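Local coordinates for SPT6 (Antonospora locustae, PDB 2XP1), which acts as a transcription elongation factor, its C-terminal tandem SH2 domains enabling it to interact with RNA polymerase II, at residues F36-G41 and E82-Y87; L49-A54 and R93-I98; V59-E64 and T71-H76; F127-K132 and I151-M156. One frame throughout, in Å; residues are numbered along the deposited sequence.

Starting from the N terminus, strand 36-40 opens contact 1 and strand 46-52 opens contact 2 before either has closed. Contact 3 then comes and goes entirely inside both loops, pairing strand 57-65 with strand 70-72. Helix 80-100 closes the two outer loops in turn, contact 1 near its beginning and contact 2 farther along, so these two cross. Contacts 1 and 2 tie neighbouring strands of one sheet to a single long helix, and contact 3 joins strands within that sheet. Contact 4 follows in series within the second sheet, joining side chains of strands 124-129 and 146-153 across strand 136-142. Leu95 and Ile98 of contact 2 touch Phe129 of contact 4, joining the two halves of the tandem.

Contact 1: F36-G41 and E82-Y87; sequences FLIRKG and EVISVY. With SO4 (sulfate ion), chain B.
Phe36 leans its ring on Ile84, with CZ 4.0 Å from the CG2 methyl of Ile84 and CE1 4.1 Å from its CG1. The two side chains meet at a slant. CG of Phe36 sits between its own N and carbonyl carbon (chi1 71°), a torsion that turns the ring to the helix. Ile38, two residues on, also points that way, and its CD1 comes within 4.4 Å of CD1 of Ile84; Phe36 thus lies against CG2 and CG1 of Ile84, and Ile38 meets the end of the CG1 branch. Val88 and Leu92 of the same helix touch the Phe36 ring as well.

Arg39 leaves the strand in the other direction and ends on a bound sulfate. Its chain is extended from CG to NE, and the sulfur lies in the guanidinium plane, at the edge. NH2 of Arg39 gives sulfate O1 a bond of 2.7 Å at 168°, while its NH1 reaches sulfate O2 at 3.2 Å and 172°; the NH1 bond to O1 is weak. NH2 also bonds ND1 of His60, which would steady the group's rotation. With an alanine in place of Arg39, the sulfate would probably lose its paired grip and ND1 of His60 its arginine partner. Tyr46 and Ser42 hold the same sulfate. The strand, packed on a helix and carrying FLIR, matches the FLVR motif of SH2 domains, and the sulfate probably marks the phosphate pocket.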
loop_
_atom_site.group_PDB
_atom_site.type_symbol
_atom_site.label_atom_id
_atom_site.label_comp_id
_atom_site.label_asym_id
_atom_site.label_seq_id
_atom_site.Cartn_x
_atom_site.Cartn_y
_atom_site.Cartn_z
ATOM N N PHE A 36 7.495 15.200 15.073
ATOM C CA PHE A 36 6.057 14.874 15.113
ATOM C C PHE A 36 5.530 14.834 16.544
ATOM O O PHE A 36 6.282 14.778 17.499
ATOM C CB PHE A 36 5.808 13.508 14.472
ATOM C CG PHE A 36 6.319 12.380 15.295
ATOM C CD1 PHE A 36 5.489 11.754 16.206
ATOM C CD2 PHE A 36 7.634 11.956 15.167
ATOM C CE1 PHE A 36 5.952 10.702 16.994
ATOM C CE2 PHE A 36 8.118 10.915 15.943
ATOM C CZ PHE A 36 7.272 10.283 16.869
ATOM N N LEU A 37 4.223 14.864 16.694
ATOM C CA LEU A 37 3.626 14.695 18.028
ATOM C C LEU A 37 2.261 14.219 17.695
ATOM O O LEU A 37 1.924 14.137 16.523
ATOM C CB LEU A 37 3.551 16.029 18.797
ATOM C CG LEU A 37 2.953 17.245 18.074
ATOM C CD1 LEU A 37 1.469 17.168 18.073
ATOM C CD2 LEU A 37 3.437 18.605 18.717
ATOM N N ILE A 38 1.486 13.892 18.705
ATOM C CA ILE A 38 0.096 13.541 18.524
ATOM C C ILE A 38 -0.655 14.568 19.317
ATOM O O ILE A 38 -0.285 14.851 20.458
ATOM C CB ILE A 38 -0.124 12.167 19.102
ATOM C CG1 ILE A 38 0.598 11.150 18.219
ATOM C CG2 ILE A 38 -1.585 11.858 19.354
ATOM C CD1 ILE A 38 0.712 9.858 18.878
ATOM N N ARG A 39 -1.666 15.170 18.713
ATOM C CA ARG A 39 -2.411 16.222 19.381
ATOM C C ARG A 39 -3.837 15.768 19.611
ATOM O O ARG A 39 -4.208 14.696 19.139
ATOM C CB ARG A 39 -2.403 17.494 18.553
ATOM C CG ARG A 39 -3.081 17.394 17.178
ATOM C CD ARG A 39 -3.258 18.794 16.564
ATOM N NE ARG A 39 -3.764 18.707 15.193
ATOM C CZ ARG A 39 -5.054 18.594 14.869
ATOM N NH1 ARG A 39 -6.018 18.587 15.830
ATOM N NH2 ARG A 39 -5.388 18.508 13.582
ATOM N N LYS A 40 -4.614 16.581 20.333
ATOM C CA LYS A 40 -6.049 16.352 20.601
ATOM C C LYS A 40 -6.864 16.554 19.315
ATOM O O LYS A 40 -6.501 17.394 18.501
ATOM C CB LYS A 40 -6.518 17.310 21.721
ATOM C CG LYS A 40 -7.983 17.724 21.658
ATOM C CD LYS A 40 -8.264 19.146 22.279
ATOM C CE LYS A 40 -9.008 20.105 21.290
ATOM N NZ LYS A 40 -10.525 20.141 21.388
ATOM N N GLY A 41 -7.924 15.774 19.113
ATOM C CA GLY A 41 -8.884 16.019 18.018
ATOM C C GLY A 41 -10.045 16.893 18.490
ATOM O O GLY A 41 -10.390 16.878 19.682
ATOM N N GLU A 82 2.816 1.169 17.860
ATOM C CA GLU A 82 2.795 0.540 16.533
ATOM C C GLU A 82 2.518 1.560 15.422
ATOM O O GLU A 82 3.139 1.471 14.384
ATOM C CB GLU A 82 1.862 -0.689 16.439
ATOM C CG GLU A 82 2.114 -1.563 15.165
ATOM C CD GLU A 82 1.174 -2.768 15.002
ATOM O OE1 GLU A 82 0.005 -2.707 15.401
ATOM O OE2 GLU A 82 1.599 -3.806 14.462
ATOM N N VAL A 83 1.629 2.539 15.617
ATOM C CA VAL A 83 1.459 3.635 14.607
ATOM C C VAL A 83 2.822 4.273 14.335
ATOM O O VAL A 83 3.232 4.459 13.179
ATOM C CB VAL A 83 0.450 4.735 15.069
ATOM C CG1 VAL A 83 0.434 5.917 14.139
ATOM C CG2 VAL A 83 -0.918 4.180 15.195
ATOM N N ILE A 84 3.556 4.579 15.402
ATOM C CA ILE A 84 4.856 5.226 15.248
ATOM C C ILE A 84 5.931 4.400 14.524
ATOM O O ILE A 84 6.598 4.915 13.600
ATOM C CB ILE A 84 5.324 5.772 16.585
ATOM C CG1 ILE A 84 4.419 6.953 16.932
ATOM C CG2 ILE A 84 6.775 6.283 16.488
ATOM C CD1 ILE A 84 3.975 6.907 18.263
ATOM N N SER A 85 6.108 3.135 14.914
ATOM C CA SER A 85 7.144 2.313 14.265
ATOM C C SER A 85 6.715 1.899 12.885
ATOM O O SER A 85 7.464 2.060 11.928
ATOM C CB SER A 85 7.572 1.089 15.106
ATOM O OG SER A 85 6.475 0.373 15.632
ATOM N N VAL A 86 5.484 1.422 12.767
ATOM C CA VAL A 86 5.034 0.879 11.501
ATOM C C VAL A 86 4.763 1.979 10.518
ATOM O O VAL A 86 4.958 1.791 9.338
ATOM C CB VAL A 86 3.809 -0.078 11.660
ATOM C CG1 VAL A 86 3.142 -0.346 10.328
ATOM C CG2 VAL A 86 4.245 -1.379 12.261
ATOM N N TYR A 87 4.360 3.148 11.003
ATOM C CA TYR A 87 3.835 4.173 10.114
ATOM C C TYR A 87 4.649 5.451 10.068
ATOM O O TYR A 87 5.068 5.875 8.985
ATOM C CB TYR A 87 2.355 4.416 10.423
ATOM C CG TYR A 87 1.679 5.325 9.458
ATOM C CD1 TYR A 87 1.379 4.894 8.161
ATOM C CD2 TYR A 87 1.337 6.611 9.829
ATOM C CE1 TYR A 87 0.744 5.733 7.254
ATOM C CE2 TYR A 87 0.707 7.469 8.935
ATOM C CZ TYR A 87 0.404 7.018 7.640
ATOM O OH TYR A 87 -0.221 7.878 6.732
HETATM S S SO4 B . -9.302 18.213 13.876
HETATM O O1 SO4 B . -8.020 18.099 13.190
HETATM O O2 SO4 B . -9.162 18.268 15.314
HETATM O O3 SO4 B . -10.070 17.028 13.510
HETATM O O4 SO4 B . -10.025 19.408 13.466
#

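Contact 2: L49-A54 and R93-I98; sequences LVIKFA and RNLKSI
Leu95 turns its CG away from its carbonyl carbon (chi1 -71°) and carries on extended to CD1 (chi2 176°), which spreads its two methyls against Phe53, whose ring is rotated to a chi2 of 39° and offers them a face. CD2 of Leu95 stands 3.6 Å from the centroid of the Phe53 ring, almost straight above its middle: a CH-pi contact. The other methyl, CD1, lies over toward one side of the ring, 3.8 Å from CD1 of Phe53, and also comes 4.1 Å from CG2 of Ile51. One leucine thus fills the corner between the last part of the strand and the ring that follows it, the two side chains of Phe53 and Leu95 crossing at about a right angle. A serine in place of Phe53 would probably open a gap beneath CD2 of Leu95 and strip it of its CH-pi partner.

Phe53 and Ala54 both face Val57 in a classic beta bulge, at a corner where the chain leaves strand 46-52. Beyond the two segments, Phe53 meets Phe129 edge-to-face and, like Leu95, touches Val153 of strand 146-153. The contact therefore sits where helix 80-100 runs from the first sheet to the second, with Ile91 and Leu92 of that helix still packing on Ile51.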
loop_
_atom_site.group_PDB
_atom_site.type_symbol
_atom_site.label_atom_id
_atom_site.label_comp_id
_atom_site.label_asym_id
_atom_site.label_seq_id
_atom_site.Cartn_x
_atom_site.Cartn_y
_atom_site.Cartn_z
ATOM N N LEU A 49 -2.067 12.766 14.495
ATOM C CA LEU A 49 -0.637 12.712 14.328
ATOM C C LEU A 49 -0.295 13.936 13.503
ATOM O O LEU A 49 -0.934 14.184 12.486
ATOM C CB LEU A 49 -0.292 11.443 13.535
ATOM C CG LEU A 49 1.104 11.278 12.962
ATOM C CD1 LEU A 49 2.061 11.112 14.114
ATOM C CD2 LEU A 49 1.158 10.031 12.046
ATOM N N VAL A 50 0.690 14.704 13.963
ATOM C CA VAL A 50 1.164 15.871 13.243
ATOM C C VAL A 50 2.644 15.571 12.998
ATOM O O VAL A 50 3.399 15.340 13.940
ATOM C CB VAL A 50 0.990 17.188 14.064
ATOM C CG1 VAL A 50 1.315 18.447 13.209
ATOM C CG2 VAL A 50 -0.438 17.314 14.651
ATOM N N ILE A 51 3.018 15.535 11.714
ATOM C CA ILE A 51 4.399 15.390 11.256
ATOM C C ILE A 51 4.851 16.689 10.566
ATOM O O ILE A 51 4.177 17.176 9.649
ATOM C CB ILE A 51 4.532 14.246 10.250
ATOM C CG1 ILE A 51 3.921 12.933 10.804
ATOM C CG2 ILE A 51 5.958 14.016 9.921
ATOM C CD1 ILE A 51 3.847 11.787 9.770
ATOM N N LYS A 52 5.967 17.254 11.009
ATOM C CA LYS A 52 6.544 18.452 10.403
ATOM C C LYS A 52 7.329 18.030 9.154
ATOM O O LYS A 52 8.329 17.325 9.252
ATOM C CB LYS A 52 7.479 19.127 11.424
ATOM C CG LYS A 52 8.524 20.072 10.843
ATOM C CD LYS A 52 9.294 20.866 11.924
ATOM C CE LYS A 52 10.335 20.013 12.663
ATOM N NZ LYS A 52 10.855 20.719 13.919
ATOM N N PHE A 53 6.863 18.414 7.974
ATOM C CA PHE A 53 7.598 18.056 6.744
ATOM C C PHE A 53 8.720 19.043 6.510
ATOM O O PHE A 53 9.807 18.647 6.077
ATOM C CB PHE A 53 6.663 17.967 5.544
ATOM C CG PHE A 53 6.100 16.594 5.337
ATOM C CD1 PHE A 53 5.715 15.817 6.426
ATOM C CD2 PHE A 53 5.905 16.093 4.073
ATOM C CE1 PHE A 53 5.186 14.551 6.245
ATOM C CE2 PHE A 53 5.397 14.808 3.886
ATOM C CZ PHE A 53 5.038 14.056 4.960
ATOM N N ALA A 54 8.452 20.306 6.851
ATOM C CA ALA A 54 9.358 21.426 6.713
ATOM C C ALA A 54 8.758 22.518 7.584
ATOM O O ALA A 54 7.588 22.424 7.988
ATOM C CB ALA A 54 9.429 21.901 5.261
ATOM N N ARG A 93 12.109 8.457 7.727
ATOM C CA ARG A 93 13.249 7.937 6.979
ATOM C C ARG A 93 13.164 8.433 5.533
ATOM O O ARG A 93 14.124 8.939 4.977
ATOM C CB ARG A 93 13.329 6.392 7.073
ATOM C CG ARG A 93 13.998 5.859 8.384
ATOM C CD ARG A 93 13.791 4.354 8.596
ATOM N NE ARG A 93 14.184 3.941 9.941
ATOM C CZ ARG A 93 15.334 3.337 10.241
ATOM N NH1 ARG A 93 16.224 3.064 9.291
ATOM N NH2 ARG A 93 15.598 2.998 11.500
ATOM N N ASN A 94 11.976 8.319 4.963
ATOM C CA ASN A 94 11.681 8.919 3.679
ATOM C C ASN A 94 11.965 10.438 3.585
ATOM O O ASN A 94 12.681 10.875 2.688
ATOM C CB ASN A 94 10.234 8.630 3.323
ATOM C CG ASN A 94 10.047 8.446 1.880
ATOM O OD1 ASN A 94 11.014 8.368 1.131
ATOM N ND2 ASN A 94 8.798 8.381 1.450
ATOM N N LEU A 95 11.393 11.231 4.501
ATOM C CA LEU A 95 11.633 12.674 4.522
ATOM C C LEU A 95 13.120 12.977 4.582
ATOM O O LEU A 95 13.586 13.902 3.896
ATOM C CB LEU A 95 10.967 13.315 5.734
ATOM C CG LEU A 95 9.449 13.402 5.734
ATOM C CD1 LEU A 95 8.959 13.969 7.055
ATOM C CD2 LEU A 95 8.997 14.285 4.593
ATOM N N LYS A 96 13.870 12.223 5.405
ATOM C CA LYS A 96 15.322 12.468 5.508
ATOM C C LYS A 96 16.031 12.360 4.148
ATOM O O LYS A 96 16.823 13.236 3.793
ATOM C CB LYS A 96 16.021 11.599 6.595
ATOM C CG LYS A 96 17.583 11.600 6.529
ATOM C CD LYS A 96 18.265 10.842 7.692
ATOM C CE LYS A 96 19.725 10.522 7.351
ATOM N NZ LYS A 96 20.733 11.414 8.022
ATOM N N SER A 97 15.724 11.293 3.400
ATOM C CA SER A 97 16.351 11.027 2.078
ATOM C C SER A 97 16.004 12.122 1.117
ATOM O O SER A 97 16.863 12.626 0.407
ATOM C CB SER A 97 15.852 9.701 1.474
ATOM O OG SER A 97 16.121 8.601 2.337
ATOM N N ILE A 98 14.723 12.480 1.112
ATOM C CA ILE A 98 14.178 13.460 0.201
ATOM C C ILE A 98 15.011 14.727 0.329
ATOM O O ILE A 98 15.523 15.229 -0.673
ATOM C CB ILE A 98 12.667 13.712 0.483
ATOM C CG1 ILE A 98 11.820 12.577 -0.106
ATOM C CG2 ILE A 98 12.210 15.066 -0.011
ATOM C CD1 ILE A 98 10.359 12.498 0.444
#

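Contact 3: V59-E64 and T71-H76; sequences VHMKIE and TCSNKH
The carbonyl oxygen of Thr71 receives two hydrogens from the neighbouring strand. Glu64 N bonds it at 2.8 Å, lying in the carbonyl plane with a C=O...N angle of 159°, and CA of Ile63 approaches the same Thr71 O at 3.3 Å in a CA-H...O contact. The return bond, Thr71 N to Glu64 O, is 3.0 Å, its donor tilted 19° from the carbonyl plane. Together the two backbone bonds make Glu64 and Thr71 an antiparallel hydrogen-bonded pair. Their side chains share a face of the sheet and cross at a slant, OG1 of Thr71 coming to 3.3 Å from CB of Glu64 while the carboxylate leads off elsewhere.

The opposite face belongs to Cys72. Its SG is swung opposite the backbone N (chi1 -170°), which lays it alongside strand 59-64, 3.8 Å from CG1 of Ile63 and 4.1 Å from CB of Met61. Farther out, SD of Met61 lies 3.9 Å from OG of Ser73, and that hydroxyl is hydrogen-bonded to Tyr87 OH.

From Cys72 to Lys75 the chain makes a type I' turn, starting the next strand. Helix 80-100 covers the Cys72 face, with Tyr87 on Met61 and Cys72 and Val83 on Ile63. Strand 46-52 flanks strand 57-65 on its other side, and at strand 75-77 His76 meets His66 of the second subunit.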
loop_
_atom_site.group_PDB
_atom_site.type_symbol
_atom_site.label_atom_id
_atom_site.label_comp_id
_atom_site.label_asym_id
_atom_site.label_seq_id
_atom_site.Cartn_x
_atom_site.Cartn_y
_atom_site.Cartn_z
ATOM N N VAL A 59 1.770 17.810 8.311
ATOM C CA VAL A 59 0.774 16.849 7.921
ATOM C C VAL A 59 0.058 16.384 9.184
ATOM O O VAL A 59 0.712 15.974 10.164
ATOM C CB VAL A 59 1.434 15.668 7.220
ATOM C CG1 VAL A 59 0.488 14.530 7.109
ATOM C CG2 VAL A 59 1.873 16.092 5.821
ATOM N N HIS A 60 -1.272 16.481 9.160
ATOM C CA HIS A 60 -2.154 16.066 10.243
ATOM C C HIS A 60 -2.920 14.815 9.832
ATOM O O HIS A 60 -3.747 14.891 8.910
ATOM C CB HIS A 60 -3.142 17.203 10.476
ATOM C CG HIS A 60 -2.490 18.437 11.013
ATOM N ND1 HIS A 60 -2.639 18.847 12.315
ATOM C CD2 HIS A 60 -1.617 19.300 10.445
ATOM C CE1 HIS A 60 -1.929 19.944 12.516
ATOM N NE2 HIS A 60 -1.300 20.243 11.394
ATOM N N MET A 61 -2.681 13.680 10.499
ATOM C CA MET A 61 -3.410 12.454 10.191
ATOM C C MET A 61 -4.283 11.951 11.328
ATOM O O MET A 61 -3.770 11.618 12.369
ATOM C CB MET A 61 -2.431 11.345 9.843
ATOM C CG MET A 61 -1.713 11.606 8.567
ATOM S SD MET A 61 -0.544 10.291 8.332
ATOM C CE MET A 61 0.845 11.279 7.880
ATOM N N LYS A 62 -5.582 11.827 11.101
ATOM C CA LYS A 62 -6.506 11.293 12.096
ATOM C C LYS A 62 -6.101 9.853 12.580
ATOM O O LYS A 62 -5.858 8.967 11.768
ATOM C CB LYS A 62 -7.930 11.356 11.512
ATOM C CG LYS A 62 -9.071 10.987 12.459
ATOM C CD LYS A 62 -10.469 11.635 12.118
ATOM C CE LYS A 62 -11.071 11.142 10.769
ATOM N NZ LYS A 62 -12.441 11.734 10.458
ATOM N N ILE A 63 -5.969 9.659 13.898
ATOM C CA ILE A 63 -5.747 8.342 14.457
ATOM C C ILE A 63 -6.941 8.065 15.282
ATOM O O ILE A 63 -7.156 8.731 16.304
ATOM C CB ILE A 63 -4.521 8.251 15.392
ATOM C CG1 ILE A 63 -3.202 8.484 14.630
ATOM C CG2 ILE A 63 -4.485 6.884 16.149
ATOM C CD1 ILE A 63 -1.969 8.707 15.583
ATOM N N GLU A 64 -7.727 7.081 14.855
ATOM C CA GLU A 64 -8.926 6.703 15.585
ATOM C C GLU A 64 -8.658 5.675 16.671
ATOM O O GLU A 64 -7.871 4.742 16.485
ATOM C CB GLU A 64 -10.020 6.216 14.634
ATOM C CG GLU A 64 -10.515 7.321 13.719
ATOM C CD GLU A 64 -11.957 7.115 13.313
ATOM O OE1 GLU A 64 -12.791 7.044 14.241
ATOM O OE2 GLU A 64 -12.256 7.015 12.081
ATOM N N THR A 71 -6.826 3.004 14.338
ATOM C CA THR A 71 -6.674 3.049 12.892
ATOM C C THR A 71 -6.090 4.368 12.483
ATOM O O THR A 71 -6.384 5.403 13.085
ATOM C CB THR A 71 -7.990 2.878 12.131
ATOM O OG1 THR A 71 -8.903 3.893 12.561
ATOM C CG2 THR A 71 -8.548 1.533 12.386
ATOM N N CYS A 72 -5.245 4.316 11.461
ATOM C CA CYS A 72 -4.625 5.513 10.883
ATOM C C CYS A 72 -4.392 5.234 9.407
ATOM O O CYS A 72 -3.877 4.166 9.045
ATOM C CB CYS A 72 -3.283 5.823 11.538
ATOM S SG CYS A 72 -2.638 7.460 11.039
ATOM N N SER A 73 -4.770 6.186 8.554
ATOM C CA SER A 73 -4.744 6.001 7.075
ATOM C C SER A 73 -5.186 4.625 6.558
ATOM O O SER A 73 -4.475 3.958 5.787
ATOM C CB SER A 73 -3.402 6.423 6.542
ATOM O OG SER A 73 -3.183 7.776 6.989
ATOM N N ASN A 74 -6.373 4.213 7.006
ATOM C CA ASN A 74 -7.028 2.971 6.556
ATOM C C ASN A 74 -6.347 1.673 7.010
ATOM O O ASN A 74 -6.782 0.591 6.656
ATOM C CB ASN A 74 -7.231 2.993 5.027
ATOM C CG ASN A 74 -8.111 4.162 4.579
ATOM O OD1 ASN A 74 -9.275 4.287 5.017
ATOM N ND2 ASN A 74 -7.558 5.031 3.713
ATOM N N LYS A 75 -5.272 1.819 7.772
ATOM C CA LYS A 75 -4.475 0.732 8.278
ATOM C C LYS A 75 -4.892 0.551 9.744
ATOM O O LYS A 75 -5.404 1.468 10.393
ATOM C CB LYS A 75 -2.963 1.074 8.189
ATOM C CG LYS A 75 -2.262 0.895 6.803
ATOM C CD LYS A 75 -1.861 -0.596 6.508
ATOM C CE LYS A 75 -1.249 -0.879 5.082
ATOM N NZ LYS A 75 -0.910 -2.350 4.845
ATOM N N HIS A 76 -4.616 -0.621 10.275
ATOM C CA HIS A 76 -5.028 -0.963 11.604
ATOM C C HIS A 76 -3.790 -1.142 12.488
ATOM O O HIS A 76 -2.833 -1.729 12.017
ATOM C CB HIS A 76 -5.790 -2.273 11.434
ATOM C CG HIS A 76 -6.159 -2.930 12.711
ATOM N ND1 HIS A 76 -5.394 -3.929 13.273
ATOM C CD2 HIS A 76 -7.232 -2.766 13.518
ATOM C CE1 HIS A 76 -5.982 -4.351 14.376
ATOM N NE2 HIS A 76 -7.105 -3.673 14.540
#

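Contact 4: F127-K132 and I151-M156; sequences FYFSRK and IGVSDM. With SO4 (sulfate ion), chain C.
Two phenylalanine rings meet aliphatic side chains at their rims. CD1 of Ile151 lies in the plane of the Phe127 ring, 3.9 Å from CE2, and CG2 of Val153 comes to the edge of the Phe129 ring, 4.2 Å from CE2 of Phe129. The first pair meets at a slant, the second at about a right angle. Phe139 is a further ring partner of Phe127; Phe129 meets Tyr104. The Arg131 guanidinium, another flat group, turns back on its own strand: NH1 gives Phe129 O a bond of 2.6 Å, with the oxygen near the guanidinium plane, and NH2 forms a salt bridge with Asp56.

Just past the strand a sulfate is held by two backbone N-H groups and three hydroxyls. Arg131 N and Lys132 N converge on its O2, at 3.0 Å and 3.1 Å. Ser130, with OG opposite its backbone N (chi1 178°), donates to sulfate O4 at 2.6 Å, and the edge of the Tyr128 ring brings CE1 to 3.6 Å from sulfate O3. Tyr150 OH and Thr138 OG1 add two more bonds. An anion at the end of this strand is consistent with a phosphate-pocket position in the second SH2 domain, the Arg131 guanidinium being turned instead to Phe129 O and Asp56.

Strand 136-142 runs between the two segments, so the phenylalanines reach across it to strand 146-153. Helix 167-175 packs on Phe127 and Ile151, whereas Leu95 and Ile98 of helix 80-100 touch Phe129.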
loop_
_atom_site.group_PDB
_atom_site.type_symbol
_atom_site.label_atom_id
_atom_site.label_comp_id
_atom_site.label_asym_id
_atom_site.label_seq_id
_atom_site.Cartn_x
_atom_site.Cartn_y
_atom_site.Cartn_z
ATOM N N PHE A 127 12.883 19.418 -6.932
ATOM C CA PHE A 127 11.868 18.875 -6.014
ATOM C C PHE A 127 11.725 19.801 -4.824
ATOM O O PHE A 127 12.706 20.294 -4.327
ATOM C CB PHE A 127 12.245 17.496 -5.465
ATOM C CG PHE A 127 12.298 16.426 -6.480
ATOM C CD1 PHE A 127 13.465 16.220 -7.232
ATOM C CD2 PHE A 127 11.215 15.575 -6.653
ATOM C CE1 PHE A 127 13.549 15.215 -8.180
ATOM C CE2 PHE A 127 11.257 14.551 -7.593
ATOM C CZ PHE A 127 12.457 14.357 -8.378
ATOM N N TYR A 128 10.484 20.003 -4.378
ATOM C CA TYR A 128 10.172 20.748 -3.173
ATOM C C TYR A 128 8.841 20.274 -2.604
ATOM O O TYR A 128 8.006 19.760 -3.336
ATOM C CB TYR A 128 10.151 22.241 -3.451
ATOM C CG TYR A 128 9.320 22.706 -4.644
ATOM C CD1 TYR A 128 7.984 23.107 -4.477
ATOM C CD2 TYR A 128 9.881 22.790 -5.923
ATOM C CE1 TYR A 128 7.229 23.556 -5.547
ATOM C CE2 TYR A 128 9.129 23.238 -7.007
ATOM C CZ TYR A 128 7.807 23.615 -6.801
ATOM O OH TYR A 128 7.054 24.055 -7.854
ATOM N N PHE A 129 8.654 20.405 -1.296
ATOM C CA PHE A 129 7.398 19.971 -0.685
ATOM C C PHE A 129 6.336 20.939 -1.065
ATOM O O PHE A 129 6.604 22.125 -1.153
ATOM C CB PHE A 129 7.503 19.922 0.834
ATOM C CG PHE A 129 8.252 18.735 1.311
ATOM C CD1 PHE A 129 9.446 18.880 1.958
ATOM C CD2 PHE A 129 7.788 17.466 1.058
ATOM C CE1 PHE A 129 10.148 17.783 2.389
ATOM C CE2 PHE A 129 8.510 16.377 1.454
ATOM C CZ PHE A 129 9.708 16.550 2.126
ATOM N N SER A 130 5.142 20.397 -1.281
ATOM C CA SER A 130 3.942 21.180 -1.597
ATOM C C SER A 130 3.418 21.840 -0.341
ATOM O O SER A 130 3.299 21.181 0.703
ATOM C CB SER A 130 2.814 20.259 -2.139
ATOM O OG SER A 130 1.619 21.021 -2.405
ATOM N N ARG A 131 3.067 23.122 -0.471
ATOM C CA ARG A 131 2.364 23.878 0.577
ATOM C C ARG A 131 0.833 23.844 0.355
ATOM O O ARG A 131 0.053 23.920 1.320
ATOM C CB ARG A 131 2.878 25.325 0.633
ATOM C CG ARG A 131 4.188 25.509 1.409
ATOM C CD ARG A 131 5.433 24.891 0.711
ATOM N NE ARG A 131 6.636 25.125 1.513
ATOM C CZ ARG A 131 7.820 24.521 1.385
ATOM N NH1 ARG A 131 8.080 23.601 0.446
ATOM N NH2 ARG A 131 8.774 24.866 2.239
ATOM N N LYS A 132 0.411 23.723 -0.905
ATOM C CA LYS A 132 -1.004 23.599 -1.243
ATOM C C LYS A 132 -1.535 22.258 -0.774
ATOM O O LYS A 132 -2.694 22.164 -0.350
ATOM C CB LYS A 132 -1.235 23.780 -2.749
ATOM C CG LYS A 132 -0.617 25.038 -3.327
ATOM C CD LYS A 132 -1.289 25.458 -4.652
ATOM C CE LYS A 132 -0.604 26.686 -5.290
ATOM N NZ LYS A 132 -1.452 27.457 -6.261
ATOM N N ILE A 151 3.964 13.972 -5.924
ATOM C CA ILE A 151 4.324 12.667 -5.466
ATOM C C ILE A 151 3.871 12.522 -4.028
ATOM O O ILE A 151 4.093 13.412 -3.223
ATOM C CB ILE A 151 5.854 12.477 -5.582
ATOM C CG1 ILE A 151 6.275 12.566 -7.052
ATOM C CG2 ILE A 151 6.311 11.178 -4.970
ATOM C CD1 ILE A 151 7.800 12.833 -7.247
ATOM N N GLY A 152 3.260 11.394 -3.683
ATOM C CA GLY A 152 2.839 11.161 -2.289
ATOM C C GLY A 152 4.022 10.814 -1.412
ATOM O O GLY A 152 4.948 10.139 -1.845
ATOM N N VAL A 153 4.014 11.266 -0.172
ATOM C CA VAL A 153 5.091 10.893 0.735
ATOM C C VAL A 153 4.570 10.094 1.941
ATOM O O VAL A 153 4.000 10.680 2.880
ATOM C CB VAL A 153 5.894 12.120 1.266
ATOM C CG1 VAL A 153 7.021 11.666 2.089
ATOM C CG2 VAL A 153 6.416 13.002 0.119
ATOM N N SER A 154 4.840 8.791 1.921
ATOM C CA SER A 154 4.441 7.863 2.954
ATOM C C SER A 154 5.738 7.117 3.309
ATOM O O SER A 154 6.776 7.760 3.478
ATOM C CB SER A 154 3.369 6.927 2.387
ATOM O OG SER A 154 3.850 6.349 1.143
ATOM N N ASP A 155 5.733 5.787 3.402
ATOM C CA ASP A 155 7.029 5.106 3.558
ATOM C C ASP A 155 7.736 5.019 2.228
ATOM O O ASP A 155 8.947 4.757 2.134
ATOM C CB ASP A 155 6.910 3.739 4.231
ATOM C CG ASP A 155 6.192 2.729 3.391
ATOM O OD1 ASP A 155 6.720 1.601 3.267
ATOM O OD2 ASP A 155 5.099 3.055 2.875
ATOM N N MET A 156 6.957 5.256 1.188
ATOM C CA MET A 156 7.469 5.233 -0.146
ATOM C C MET A 156 7.103 6.530 -0.766
ATOM O O MET A 156 6.394 7.325 -0.192
ATOM C CB MET A 156 6.864 4.073 -0.963
ATOM C CG MET A 156 7.036 2.722 -0.324
ATOM S SD MET A 156 8.710 2.036 -0.358
ATOM C CE MET A 156 8.918 1.530 -2.040
HETATM S S SO4 C . 2.451 23.623 -4.513
HETATM O O1 SO4 C . 2.046 24.666 -5.462
HETATM O O2 SO4 C . 2.513 24.206 -3.165
HETATM O O3 SO4 C . 3.768 23.100 -4.857
HETATM O O4 SO4 C . 1.491 22.530 -4.566
#